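Local coordinates for extracellular solute-binding protein, family 1 (Bifidobacterium longum subsp. infantis ATCC 15697, PDB 3QUF) that probably binds a solute, most likely a carbohydrate, outside the cell membrane and delivers it to an ABC transporter for uptake, at residues A[87-92]-A[302-307]; A[121-126]-A[297-302]; A[131-136]-A[340-345]; A[204-209]-A[366-371]. All blocks are in the same frame, centred on the assembly; numbering follows the deposited sequence.

In the fold
All four contacts belong to one large mixed sheet and its surroundings, and strand 295-305 links them. Contact 1 pairs that strand with strand 86-89. Contact 2 lays a loop against its middle. Contact 3 joins its neighbour, strand 135-144, to the short strand 340-341. Contact 4 packs a loop against strand 367-368, another neighbour. Contacts 1, 3 and 4 are buried, whereas contact 2 is only partly so. The chemistry differs with place. Contacts 1 and 3 rest on antiparallel backbone bonds. Contact 4 uses a tyrosine, an aspartate and two waters. Contact 2 has no hydrogen bond between its segments. Contacts 1 and 2 share Gly302.

Contact 1: A[87-92]-A[302-307]; sequences FNLTMD and GFAIAS
Asn88 and Phe303 face each other as a non-hydrogen-bonded pair of two antiparallel strands. Their side chains lie side by side on the same face of the sheet. The Asn88 side chain starts with CB 3.5 Å from Gly302 O. CG sits a little further from the same oxygen. With chi1 at -69°, CG stands opposite the carbonyl carbon, and this swings the amide back over the partner strand. Asn88 ND2 then donates to Gly302 O at 3.0 Å, with the oxygen almost in the amide plane. Asn88 ND2 also lies over the centre of the Phe303 ring, 3.3 Å above its plane. The amide and ring planes are steeply inclined, 75° apart. OD1 accepts from the backbone N of Tyr37, just past strand 30-36. Both ends of the amide are therefore held.

Gly302 O takes a second donor, Leu89 N, from the other face of its carbonyl plane. Leu89 O in turn accepts from Gly302 N at 2.9 Å. Two residues back along strand 86-89, Phe87 and Ala304 exchange two backbone bonds. On the sheet face of Phe87, Leu89 and Ala304, the Phe87 ring bends across to Ala304, with Phe87 CE1 3.6 Å from Ala304 CB. Leu89 CG touches the same methyl. Helix 67-79 covers the Phe87 ring, while helix 311-324 packs on Phe303 and Ile305. The antiparallel strand 295-305, set beside the parallel strands 30-36, 57-63 and 86-89, fits the lobe topology of type II periplasmic binding proteins.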
loop_
_atom_site.group_PDB
_atom_site.type_symbol
_atom_site.label_atom_id
_atom_site.label_comp_id
_atom_site.label_asym_id
_atom_site.label_seq_id
_atom_site.Cartn_x
_atom_site.Cartn_y
_atom_site.Cartn_z
ATOM N N PHE A 87 -15.744 -7.436 10.698
ATOM C CA PHE A 87 -14.748 -8.189 9.957
ATOM C C PHE A 87 -13.893 -7.233 9.111
ATOM O O PHE A 87 -14.159 -6.018 9.045
ATOM C CB PHE A 87 -15.382 -9.309 9.138
ATOM C CG PHE A 87 -16.455 -8.839 8.228
ATOM C CD1 PHE A 87 -16.155 -8.335 6.980
ATOM C CD2 PHE A 87 -17.787 -8.839 8.666
ATOM C CE1 PHE A 87 -17.189 -7.843 6.152
ATOM C CE2 PHE A 87 -18.798 -8.366 7.833
ATOM C CZ PHE A 87 -18.478 -7.850 6.599
ATOM N N ASN A 88 -12.908 -7.777 8.413
ATOM C CA ASN A 88 -12.029 -6.953 7.603
ATOM C C ASN A 88 -12.151 -7.181 6.123
ATOM O O ASN A 88 -12.285 -8.320 5.666
ATOM C CB ASN A 88 -10.567 -7.210 8.024
ATOM C CG ASN A 88 -10.243 -6.683 9.400
ATOM O OD1 ASN A 88 -9.951 -7.434 10.326
ATOM N ND2 ASN A 88 -10.329 -5.322 9.572
ATOM N N LEU A 89 -12.111 -6.074 5.374
ATOM C CA LEU A 89 -11.989 -6.082 3.943
ATOM C C LEU A 89 -10.512 -5.897 3.644
ATOM O O LEU A 89 -9.919 -4.866 3.955
ATOM C CB LEU A 89 -12.798 -4.961 3.323
ATOM C CG LEU A 89 -14.311 -5.007 3.587
ATOM C CD1 LEU A 89 -14.986 -3.792 2.968
ATOM C CD2 LEU A 89 -14.951 -6.272 3.065
ATOM N N THR A 90 -9.921 -6.936 3.098
ATOM C CA THR A 90 -8.505 -6.934 2.808
ATOM C C THR A 90 -8.290 -6.689 1.326
ATOM O O THR A 90 -9.245 -6.672 0.546
ATOM C CB THR A 90 -7.856 -8.235 3.183
ATOM O OG1 THR A 90 -8.171 -9.281 2.231
ATOM C CG2 THR A 90 -8.290 -8.673 4.615
HETATM N N MSE A 91 -7.024 -6.541 0.910
HETATM C CA MSE A 91 -6.778 -6.328 -0.517
HETATM C C MSE A 91 -7.114 -7.544 -1.357
HETATM O O MSE A 91 -7.388 -7.431 -2.582
HETATM C CB MSE A 91 -5.320 -5.875 -0.748
HETATM C CG MSE A 91 -4.966 -4.553 -0.024
HETATM SE SE MSE A 91 -6.086 -3.021 -0.512
HETATM C CE MSE A 91 -7.368 -2.994 1.017
ATOM N N ASP A 92 -7.198 -8.715 -0.727
ATOM C CA ASP A 92 -7.541 -9.915 -1.456
ATOM C C ASP A 92 -9.037 -10.271 -1.471
ATOM O O ASP A 92 -9.450 -11.070 -2.311
ATOM C CB ASP A 92 -6.794 -11.120 -0.877
ATOM C CG ASP A 92 -5.306 -11.061 -1.133
ATOM O OD1 ASP A 92 -4.887 -10.537 -2.191
ATOM O OD2 ASP A 92 -4.560 -11.513 -0.241
ATOM N N GLY A 302 -9.433 -2.648 5.695
ATOM C CA GLY A 302 -10.599 -1.874 6.109
ATOM C C GLY A 302 -11.417 -2.667 7.100
ATOM O O GLY A 302 -11.326 -3.893 7.168
ATOM N N PHE A 303 -12.218 -1.956 7.884
ATOM C CA PHE A 303 -13.153 -2.556 8.824
ATOM C C PHE A 303 -14.566 -2.404 8.332
ATOM O O PHE A 303 -14.937 -1.339 7.861
ATOM C CB PHE A 303 -13.012 -1.887 10.189
ATOM C CG PHE A 303 -11.687 -2.144 10.838
ATOM C CD1 PHE A 303 -10.547 -1.481 10.408
ATOM C CD2 PHE A 303 -11.557 -3.112 11.826
ATOM C CE1 PHE A 303 -9.296 -1.782 10.975
ATOM C CE2 PHE A 303 -10.317 -3.387 12.378
ATOM C CZ PHE A 303 -9.200 -2.727 11.943
ATOM N N ALA A 304 -15.352 -3.458 8.462
ATOM C CA ALA A 304 -16.716 -3.516 7.963
ATOM C C ALA A 304 -17.632 -4.148 8.998
ATOM O O ALA A 304 -17.184 -4.870 9.921
ATOM C CB ALA A 304 -16.735 -4.329 6.658
ATOM N N ILE A 305 -18.914 -3.842 8.871
ATOM C CA ILE A 305 -19.961 -4.386 9.725
ATOM C C ILE A 305 -20.873 -5.301 8.857
ATOM O O ILE A 305 -21.133 -5.017 7.695
ATOM C CB ILE A 305 -20.788 -3.218 10.368
ATOM C CG1 ILE A 305 -19.892 -2.326 11.216
ATOM C CG2 ILE A 305 -21.967 -3.768 11.169
ATOM C CD1 ILE A 305 -20.555 -1.071 11.788
ATOM N N ALA A 306 -21.369 -6.380 9.452
ATOM C CA ALA A 306 -22.270 -7.330 8.779
ATOM C C ALA A 306 -23.608 -6.651 8.491
ATOM O O ALA A 306 -24.233 -6.074 9.399
ATOM C CB ALA A 306 -22.523 -8.540 9.650
ATOM N N SER A 307 -24.084 -6.787 7.267
ATOM C CA SER A 307 -25.458 -6.387 6.978
ATOM C C SER A 307 -26.479 -7.329 7.625
ATOM O O SER A 307 -27.605 -6.904 7.924
ATOM C CB SER A 307 -25.673 -6.267 5.487
ATOM O OG SER A 307 -25.433 -7.523 4.904
#

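Contact 2: A[121-126]-A[297-302]; sequences ALFQQD and GGPDQG
The Phe123 ring meets Pro299 with its edge. Pro299 CG lies near the ring plane, 3.9 Å from Phe123 CE2. One face of the ring carries CB of its own neighbour Leu122, offset toward the rim. Two further ring atoms meet the backbone of strand 295-305 obliquely: Phe123 CE1 is 3.6 Å from Gly302 N, and Phe123 CZ is 3.8 Å from Gln301 C. Gly302 offers only backbone here, so the ring can come close. Phe123 CG stands opposite its own carbonyl carbon (chi1 -53°), which carries the ring toward the strand, where it slides past Pro299 in the opposite direction.

Leu122 adds a second apolar touch. The Leu122 side chain crosses Pro299 at about a right angle, with Leu122 CD1 3.7 Å from Pro299 CG. Pro299 thus fits against both residues. Beyond it, Gln301 NE2 donates to Asp300 OD1, and Gln301 OE1 accepts a weak bond from Met91 N. On the loop side, Leu122 O is held by Arg94.

No hydrogen bond joins the two segments. Phe123 and Gly302 make their backbone bonds with Tyr130 and Leu89. The touch is van der Waals contact of apolar groups with each other and with backbone, which implies that neither segment fixes the other by directional bonds.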
loop_
_atom_site.group_PDB
_atom_site.type_symbol
_atom_site.label_atom_id
_atom_site.label_comp_id
_atom_site.label_asym_id
_atom_site.label_seq_id
_atom_site.Cartn_x
_atom_site.Cartn_y
_atom_site.Cartn_z
ATOM N N ALA A 121 -12.074 4.867 -1.522
ATOM C CA ALA A 121 -12.334 4.346 -2.858
ATOM C C ALA A 121 -12.216 2.824 -2.926
ATOM O O ALA A 121 -13.014 2.186 -3.613
ATOM C CB ALA A 121 -11.335 4.969 -3.847
ATOM N N LEU A 122 -11.223 2.260 -2.241
ATOM C CA LEU A 122 -11.035 0.811 -2.261
ATOM C C LEU A 122 -12.145 0.068 -1.472
ATOM O O LEU A 122 -12.234 -1.173 -1.535
ATOM C CB LEU A 122 -9.678 0.424 -1.697
ATOM C CG LEU A 122 -8.439 0.904 -2.467
ATOM C CD1 LEU A 122 -7.160 0.477 -1.748
ATOM C CD2 LEU A 122 -8.465 0.356 -3.935
ATOM N N PHE A 123 -12.957 0.804 -0.730
ATOM C CA PHE A 123 -13.990 0.189 0.106
ATOM C C PHE A 123 -15.382 0.712 -0.295
ATOM O O PHE A 123 -16.302 0.791 0.550
ATOM C CB PHE A 123 -13.679 0.473 1.568
ATOM C CG PHE A 123 -12.291 0.065 1.951
ATOM C CD1 PHE A 123 -12.008 -1.263 2.161
ATOM C CD2 PHE A 123 -11.266 0.991 2.046
ATOM C CE1 PHE A 123 -10.710 -1.684 2.504
ATOM C CE2 PHE A 123 -9.963 0.584 2.336
ATOM C CZ PHE A 123 -9.683 -0.737 2.593
ATOM N N GLN A 124 -15.500 1.052 -1.560
ATOM C CA GLN A 124 -16.746 1.523 -2.134
ATOM C C GLN A 124 -17.225 0.673 -3.298
ATOM O O GLN A 124 -16.437 0.099 -4.077
ATOM C CB GLN A 124 -16.631 2.997 -2.572
ATOM C CG GLN A 124 -16.703 3.962 -1.403
ATOM C CD GLN A 124 -16.283 5.367 -1.750
ATOM O OE1 GLN A 124 -15.702 5.620 -2.796
ATOM N NE2 GLN A 124 -16.588 6.282 -0.868
ATOM N N GLN A 125 -18.546 0.608 -3.448
ATOM C CA GLN A 125 -19.200 -0.115 -4.543
ATOM C C GLN A 125 -20.482 0.611 -4.826
ATOM O O GLN A 125 -21.224 0.940 -3.897
ATOM C CB GLN A 125 -19.496 -1.550 -4.155
ATOM C CG GLN A 125 -20.188 -2.440 -5.175
ATOM C CD GLN A 125 -20.359 -3.821 -4.581
ATOM O OE1 GLN A 125 -19.424 -4.590 -4.622
ATOM N NE2 GLN A 125 -21.478 -4.059 -3.895
ATOM N N ASP A 126 -20.736 0.908 -6.108
ATOM C CA ASP A 126 -21.975 1.559 -6.504
ATOM C C ASP A 126 -22.165 2.885 -5.749
ATOM O O ASP A 126 -23.319 3.287 -5.494
ATOM C CB ASP A 126 -23.210 0.696 -6.299
ATOM C CG ASP A 126 -23.138 -0.671 -7.029
ATOM O OD1 ASP A 126 -22.398 -0.795 -8.038
ATOM O OD2 ASP A 126 -23.813 -1.612 -6.538
ATOM N N GLY A 297 2.188 3.334 -1.056
ATOM C CA GLY A 297 1.453 3.106 0.170
ATOM C C GLY A 297 0.031 2.689 -0.102
ATOM O O GLY A 297 -0.457 2.701 -1.240
ATOM N N GLY A 298 -0.642 2.307 0.965
ATOM C CA GLY A 298 -2.029 1.882 0.849
ATOM C C GLY A 298 -2.611 1.641 2.220
ATOM O O GLY A 298 -1.881 1.668 3.225
ATOM N N PRO A 299 -3.940 1.428 2.287
ATOM C CA PRO A 299 -4.594 1.176 3.535
ATOM C C PRO A 299 -4.197 -0.200 4.102
ATOM O O PRO A 299 -4.096 -1.172 3.358
ATOM C CB PRO A 299 -6.088 1.224 3.145
ATOM C CG PRO A 299 -6.099 0.614 1.774
ATOM C CD PRO A 299 -4.874 1.283 1.148
ATOM N N ASP A 300 -4.004 -0.270 5.404
ATOM C CA ASP A 300 -3.748 -1.548 6.091
ATOM C C ASP A 300 -5.115 -2.181 6.400
ATOM O O ASP A 300 -5.580 -2.210 7.551
ATOM C CB ASP A 300 -2.908 -1.369 7.340
ATOM C CG ASP A 300 -2.490 -2.704 7.945
ATOM O OD1 ASP A 300 -2.557 -3.729 7.193
ATOM O OD2 ASP A 300 -1.954 -2.710 9.083
ATOM N N GLN A 301 -5.763 -2.645 5.329
ATOM C CA GLN A 301 -7.123 -3.190 5.319
ATOM C C GLN A 301 -8.202 -2.212 5.811
ATOM O O GLN A 301 -7.922 -1.087 6.202
ATOM C CB GLN A 301 -7.209 -4.498 6.124
ATOM C CG GLN A 301 -5.972 -5.313 6.186
ATOM C CD GLN A 301 -5.270 -5.493 4.893
ATOM O OE1 GLN A 301 -5.869 -5.659 3.820
ATOM N NE2 GLN A 301 -3.928 -5.408 4.972
ATOM N N GLY A 302 -9.433 -2.648 5.695
ATOM C CA GLY A 302 -10.599 -1.874 6.109
ATOM C C GLY A 302 -11.417 -2.667 7.100
ATOM O O GLY A 302 -11.326 -3.893 7.168
#

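Contact 3: A[131-136]-A[340-345]; sequences GMPVSA and LSLSSK
Ala136 and Leu340 form a hydrogen-bonded antiparallel pair. Ala136 N donates to Leu340 O at 2.8 Å, and Leu340 N returns the bond to Ala136 O at 2.9 Å. Both donors lie in the carbonyl planes. A third backbone bond runs from Leu342 N to Val134 O, 2.9 Å. It is nearly straight at the hydrogen, but the donor stands well above the carbonyl plane of Val134.

Weaker polar contacts fill in between. Ser135 CA approaches Leu340 O at 3.0 Å as a CA-H...O contact, at the close Ser135-Ser341 pair. Ser341 CA makes a longer one to Val134 O.

The apolar part belongs to Leu342. Its CG lies opposite the carbonyl carbon (chi1 -70°), which spreads the two methyls over the other segment. Leu342 CD1 lies 3.5 Å from Ser135 O and also touches Pro133 CB. Leu342 CD2 lies 3.8 Å from Ala136 CB. Leu342 and Pro133 cross at about a right angle.

Within segment 340-345, two ST turns follow each other. Ser341 OG accepts from Ser343 N, and Ser343 OG accepts from Lys345 N. Each hydroxyl also has an outside partner, Tyr346 O for Ser341 and Asn325 OD1 for Ser343.

Strand 340-341 thus lies along the start of strand 135-144. Phe362 of helix 355-362 touches Ala136, Leu340 and Leu342. Helix 327-337 packs on Val134 and Ser135, and strand 295-305 meets Pro133 and Ser135.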
loop_
_atom_site.group_PDB
_atom_site.type_symbol
_atom_site.label_atom_id
_atom_site.label_comp_id
_atom_site.label_asym_id
_atom_site.label_seq_id
_atom_site.Cartn_x
_atom_site.Cartn_y
_atom_site.Cartn_z
ATOM N N GLY A 131 -16.651 -0.035 3.968
ATOM C CA GLY A 131 -15.543 -0.316 4.911
ATOM C C GLY A 131 -14.799 0.958 5.235
ATOM O O GLY A 131 -14.860 1.964 4.476
HETATM N N MSE A 132 -14.091 0.917 6.361
HETATM C CA MSE A 132 -13.348 2.058 6.817
HETATM C C MSE A 132 -11.927 1.641 7.143
HETATM O O MSE A 132 -11.722 0.824 8.052
HETATM C CB MSE A 132 -13.997 2.648 8.098
HETATM C CG MSE A 132 -13.121 3.686 8.772
HETATM SE SE MSE A 132 -13.783 4.219 10.532
HETATM C CE MSE A 132 -13.309 2.651 11.431
ATOM N N PRO A 133 -10.932 2.207 6.436
ATOM C CA PRO A 133 -9.546 2.066 6.845
ATOM C C PRO A 133 -9.189 3.155 7.841
ATOM O O PRO A 133 -9.704 4.274 7.756
ATOM C CB PRO A 133 -8.784 2.312 5.549
ATOM C CG PRO A 133 -9.628 3.286 4.798
ATOM C CD PRO A 133 -11.062 3.152 5.306
ATOM N N VAL A 134 -8.330 2.825 8.793
ATOM C CA VAL A 134 -7.832 3.820 9.696
ATOM C C VAL A 134 -6.312 3.952 9.702
ATOM O O VAL A 134 -5.786 4.845 10.387
ATOM C CB VAL A 134 -8.318 3.596 11.130
ATOM C CG1 VAL A 134 -9.866 3.699 11.161
ATOM C CG2 VAL A 134 -7.805 2.234 11.682
ATOM N N SER A 135 -5.623 3.115 8.942
ATOM C CA SER A 135 -4.172 3.083 9.000
ATOM C C SER A 135 -3.618 2.670 7.662
ATOM O O SER A 135 -4.340 2.125 6.818
ATOM C CB SER A 135 -3.697 2.143 10.089
ATOM O OG SER A 135 -4.139 0.859 9.813
ATOM N N ALA A 136 -2.326 2.935 7.466
ATOM C CA ALA A 136 -1.694 2.764 6.169
ATOM C C ALA A 136 -0.233 2.439 6.363
ATOM O O ALA A 136 0.375 2.734 7.387
ATOM C CB ALA A 136 -1.826 4.038 5.327
ATOM N N LEU A 340 0.797 3.945 9.943
ATOM C CA LEU A 340 0.483 5.354 10.050
ATOM C C LEU A 340 -1.022 5.559 10.086
ATOM O O LEU A 340 -1.782 4.862 9.440
ATOM C CB LEU A 340 1.046 6.126 8.855
ATOM C CG LEU A 340 2.556 6.057 8.675
ATOM C CD1 LEU A 340 2.970 6.839 7.395
ATOM C CD2 LEU A 340 3.313 6.590 9.862
ATOM N N SER A 341 -1.460 6.563 10.836
ATOM C CA SER A 341 -2.877 6.857 10.918
ATOM C C SER A 341 -3.387 7.540 9.647
ATOM O O SER A 341 -2.753 8.505 9.160
ATOM C CB SER A 341 -3.130 7.786 12.119
ATOM O OG SER A 341 -4.432 8.323 12.079
ATOM N N LEU A 342 -4.559 7.117 9.162
ATOM C CA LEU A 342 -5.273 7.843 8.116
ATOM C C LEU A 342 -6.285 8.879 8.622
ATOM O O LEU A 342 -7.021 9.478 7.825
ATOM C CB LEU A 342 -5.964 6.839 7.192
ATOM C CG LEU A 342 -5.068 6.013 6.296
ATOM C CD1 LEU A 342 -5.943 4.951 5.574
ATOM C CD2 LEU A 342 -4.367 6.909 5.211
ATOM N N SER A 343 -6.345 9.106 9.921
ATOM C CA SER A 343 -7.330 9.988 10.525
ATOM C C SER A 343 -6.666 11.174 11.188
ATOM O O SER A 343 -5.655 11.045 11.880
ATOM C CB SER A 343 -8.148 9.238 11.562
ATOM O OG SER A 343 -9.020 10.124 12.260
ATOM N N SER A 344 -7.258 12.339 11.004
ATOM C CA SER A 344 -6.753 13.559 11.650
ATOM C C SER A 344 -6.952 13.573 13.162
ATOM O O SER A 344 -6.441 14.455 13.842
ATOM C CB SER A 344 -7.416 14.787 11.031
ATOM O OG SER A 344 -8.803 14.766 11.271
ATOM N N LYS A 345 -7.630 12.563 13.708
ATOM C CA LYS A 345 -7.790 12.484 15.153
ATOM C C LYS A 345 -6.529 12.032 15.858
ATOM O O LYS A 345 -6.401 12.237 17.065
ATOM C CB LYS A 345 -8.925 11.555 15.505
ATOM C CG LYS A 345 -10.265 11.988 14.923
ATOM C CD LYS A 345 -11.327 11.078 15.402
ATOM C CE LYS A 345 -12.635 11.332 14.703
ATOM N NZ LYS A 345 -13.707 10.515 15.337
#

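Contact 4: A[204-209]-A[366-371]; sequences SGDLDA and KFYWVN
Tyr368 and Leu207 make the tight part of the contact. Leu207 lies over one face of the Tyr368 ring in a CH-pi contact, with its CB 3.8 Å from the ring centroid. Leu207 CD1 sits further back along the ring, 3.5 Å from Tyr368 CG. The two side chains slide past each other in opposite directions. Tyr368 CG points away from its own backbone N (chi1 -177°), which lays the ring against the 204-209 loop.

At the tip, Tyr368 OH donates to Asp208 OD2 at 2.6 Å. The carboxylate is met on its anti side, close to its plane. Val370 CG2 lies 3.6 Å from the same Asp208 OD2. The Tyr368 hydroxyl, OH, also accepts from Asp208 N at 3.2 Å, a longer bond, bent to 137° at the hydrogen. Asp208 OD1 accepts from Tyr198 and Trp222, so both carboxylate oxygens are engaged. These donors would probably favour the charged form.

Asp206 to Ala209 is a type I beta turn, closed by a bond from Ala209 N to Asp206 O, and it leads into helix 209-212. Tyr368 belongs to the short strand 367-368, which runs parallel to strand 295-305. The contact therefore ties this helix entry to the edge of the sheet.

The rest is looser and runs through water. One water donates to both Gly205 O, at 2.6 Å, and Phe367 O, at 2.8 Å, spanning two backbones that do not bond directly. A second water lies among Asp206 OD1, Tyr368 OH and Asn371 N, and accepts from the last. Asp206 OD1 also accepts from Trp212 NE1.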
loop_
_atom_site.group_PDB
_atom_site.type_symbol
_atom_site.label_atom_id
_atom_site.label_comp_id
_atom_site.label_asym_id
_atom_site.label_seq_id
_atom_site.Cartn_x
_atom_site.Cartn_y
_atom_site.Cartn_z
ATOM N N SER A 204 -6.356 11.184 -8.181
ATOM C CA SER A 204 -6.139 10.900 -6.761
ATOM C C SER A 204 -6.861 9.608 -6.389
ATOM O O SER A 204 -7.646 9.082 -7.203
ATOM C CB SER A 204 -6.631 12.053 -5.871
ATOM O OG SER A 204 -8.035 12.305 -6.049
ATOM N N GLY A 205 -6.563 9.064 -5.209
ATOM C CA GLY A 205 -7.266 7.867 -4.732
ATOM C C GLY A 205 -6.874 6.627 -5.519
ATOM O O GLY A 205 -5.680 6.317 -5.611
ATOM N N ASP A 206 -7.866 5.950 -6.079
ATOM C CA ASP A 206 -7.652 4.746 -6.850
ATOM C C ASP A 206 -7.236 5.133 -8.278
ATOM O O ASP A 206 -8.083 5.309 -9.177
ATOM C CB ASP A 206 -8.925 3.905 -6.821
ATOM C CG ASP A 206 -8.725 2.495 -7.394
ATOM O OD1 ASP A 206 -7.579 2.125 -7.746
ATOM O OD2 ASP A 206 -9.740 1.776 -7.503
ATOM N N LEU A 207 -5.929 5.326 -8.471
ATOM C CA LEU A 207 -5.392 5.964 -9.654
ATOM C C LEU A 207 -5.659 5.204 -10.941
ATOM O O LEU A 207 -5.844 5.818 -11.975
ATOM C CB LEU A 207 -3.894 6.277 -9.500
ATOM C CG LEU A 207 -3.496 7.188 -8.347
ATOM C CD1 LEU A 207 -1.909 7.333 -8.367
ATOM C CD2 LEU A 207 -4.190 8.588 -8.443
ATOM N N ASP A 208 -5.729 3.877 -10.854
ATOM C CA ASP A 208 -5.971 3.019 -11.997
ATOM C C ASP A 208 -7.474 2.833 -12.330
ATOM O O ASP A 208 -7.834 2.001 -13.162
ATOM C CB ASP A 208 -5.309 1.640 -11.786
ATOM C CG ASP A 208 -3.851 1.636 -12.113
ATOM O OD1 ASP A 208 -3.504 1.709 -13.306
ATOM O OD2 ASP A 208 -3.034 1.509 -11.178
ATOM N N ALA A 209 -8.348 3.642 -11.737
ATOM C CA ALA A 209 -9.793 3.418 -11.924
ATOM C C ALA A 209 -10.314 3.431 -13.358
ATOM O O ALA A 209 -11.342 2.764 -13.608
ATOM C CB ALA A 209 -10.632 4.361 -11.006
ATOM N N LYS A 366 -0.446 11.635 -1.529
ATOM C CA LYS A 366 0.356 11.270 -2.687
ATOM C C LYS A 366 1.034 9.896 -2.471
ATOM O O LYS A 366 2.234 9.770 -2.645
ATOM C CB LYS A 366 1.407 12.331 -2.958
ATOM C CG LYS A 366 0.824 13.693 -3.298
ATOM C CD LYS A 366 1.856 14.692 -3.826
ATOM C CE LYS A 366 2.049 14.550 -5.397
ATOM N NZ LYS A 366 3.322 15.212 -6.060
ATOM N N PHE A 367 0.250 8.914 -2.071
ATOM C CA PHE A 367 0.698 7.546 -1.938
ATOM C C PHE A 367 -0.239 6.640 -2.731
ATOM O O PHE A 367 -1.454 6.897 -2.828
ATOM C CB PHE A 367 0.774 7.108 -0.469
ATOM C CG PHE A 367 -0.558 7.147 0.274
ATOM C CD1 PHE A 367 -0.967 8.297 0.923
ATOM C CD2 PHE A 367 -1.330 6.000 0.388
ATOM C CE1 PHE A 367 -2.161 8.333 1.608
ATOM C CE2 PHE A 367 -2.537 6.020 1.077
ATOM C CZ PHE A 367 -2.934 7.190 1.702
ATOM N N TYR A 368 0.307 5.561 -3.274
ATOM C CA TYR A 368 -0.470 4.666 -4.106
ATOM C C TYR A 368 0.174 3.287 -4.148
ATOM O O TYR A 368 1.372 3.166 -3.989
ATOM C CB TYR A 368 -0.602 5.228 -5.537
ATOM C CG TYR A 368 -1.465 4.395 -6.440
ATOM C CD1 TYR A 368 -2.808 4.217 -6.154
ATOM C CD2 TYR A 368 -0.931 3.709 -7.554
ATOM C CE1 TYR A 368 -3.635 3.453 -6.951
ATOM C CE2 TYR A 368 -1.735 3.007 -8.384
ATOM C CZ TYR A 368 -3.106 2.842 -8.059
ATOM O OH TYR A 368 -3.944 2.094 -8.830
ATOM N N TRP A 369 -0.658 2.286 -4.386
ATOM C CA TRP A 369 -0.245 0.935 -4.696
ATOM C C TRP A 369 -1.304 0.355 -5.645
ATOM O O TRP A 369 -2.472 0.726 -5.561
ATOM C CB TRP A 369 -0.134 0.097 -3.404
ATOM C CG TRP A 369 0.612 -1.188 -3.636
ATOM C CD1 TRP A 369 0.100 -2.462 -3.614
ATOM C CD2 TRP A 369 2.010 -1.321 -3.914
ATOM N NE1 TRP A 369 1.097 -3.377 -3.878
ATOM C CE2 TRP A 369 2.275 -2.694 -4.079
ATOM C CE3 TRP A 369 3.059 -0.403 -4.080
ATOM C CZ2 TRP A 369 3.545 -3.170 -4.372
ATOM C CZ3 TRP A 369 4.300 -0.876 -4.367
ATOM C CH2 TRP A 369 4.537 -2.256 -4.518
ATOM N N VAL A 370 -0.899 -0.520 -6.560
ATOM C CA VAL A 370 -1.868 -1.153 -7.470
ATOM C C VAL A 370 -2.612 -2.272 -6.714
ATOM O O VAL A 370 -2.059 -3.364 -6.492
ATOM C CB VAL A 370 -1.231 -1.696 -8.737
ATOM C CG1 VAL A 370 -2.314 -2.302 -9.662
ATOM C CG2 VAL A 370 -0.515 -0.538 -9.559
ATOM N N ASN A 371 -3.843 -1.994 -6.332
ATOM C CA ASN A 371 -4.672 -2.926 -5.550
ATOM C C ASN A 371 -5.757 -3.455 -6.485
ATOM O O ASN A 371 -6.877 -2.913 -6.584
ATOM C CB ASN A 371 -5.231 -2.233 -4.288
ATOM C CG ASN A 371 -4.178 -1.997 -3.231
ATOM O OD1 ASN A 371 -3.963 -0.857 -2.755
ATOM N ND2 ASN A 371 -3.522 -3.042 -2.862
HETATM O O HOH W 1 -4.108 6.910 -3.573
HETATM O O HOH W 2 -5.434 0.459 -7.100
#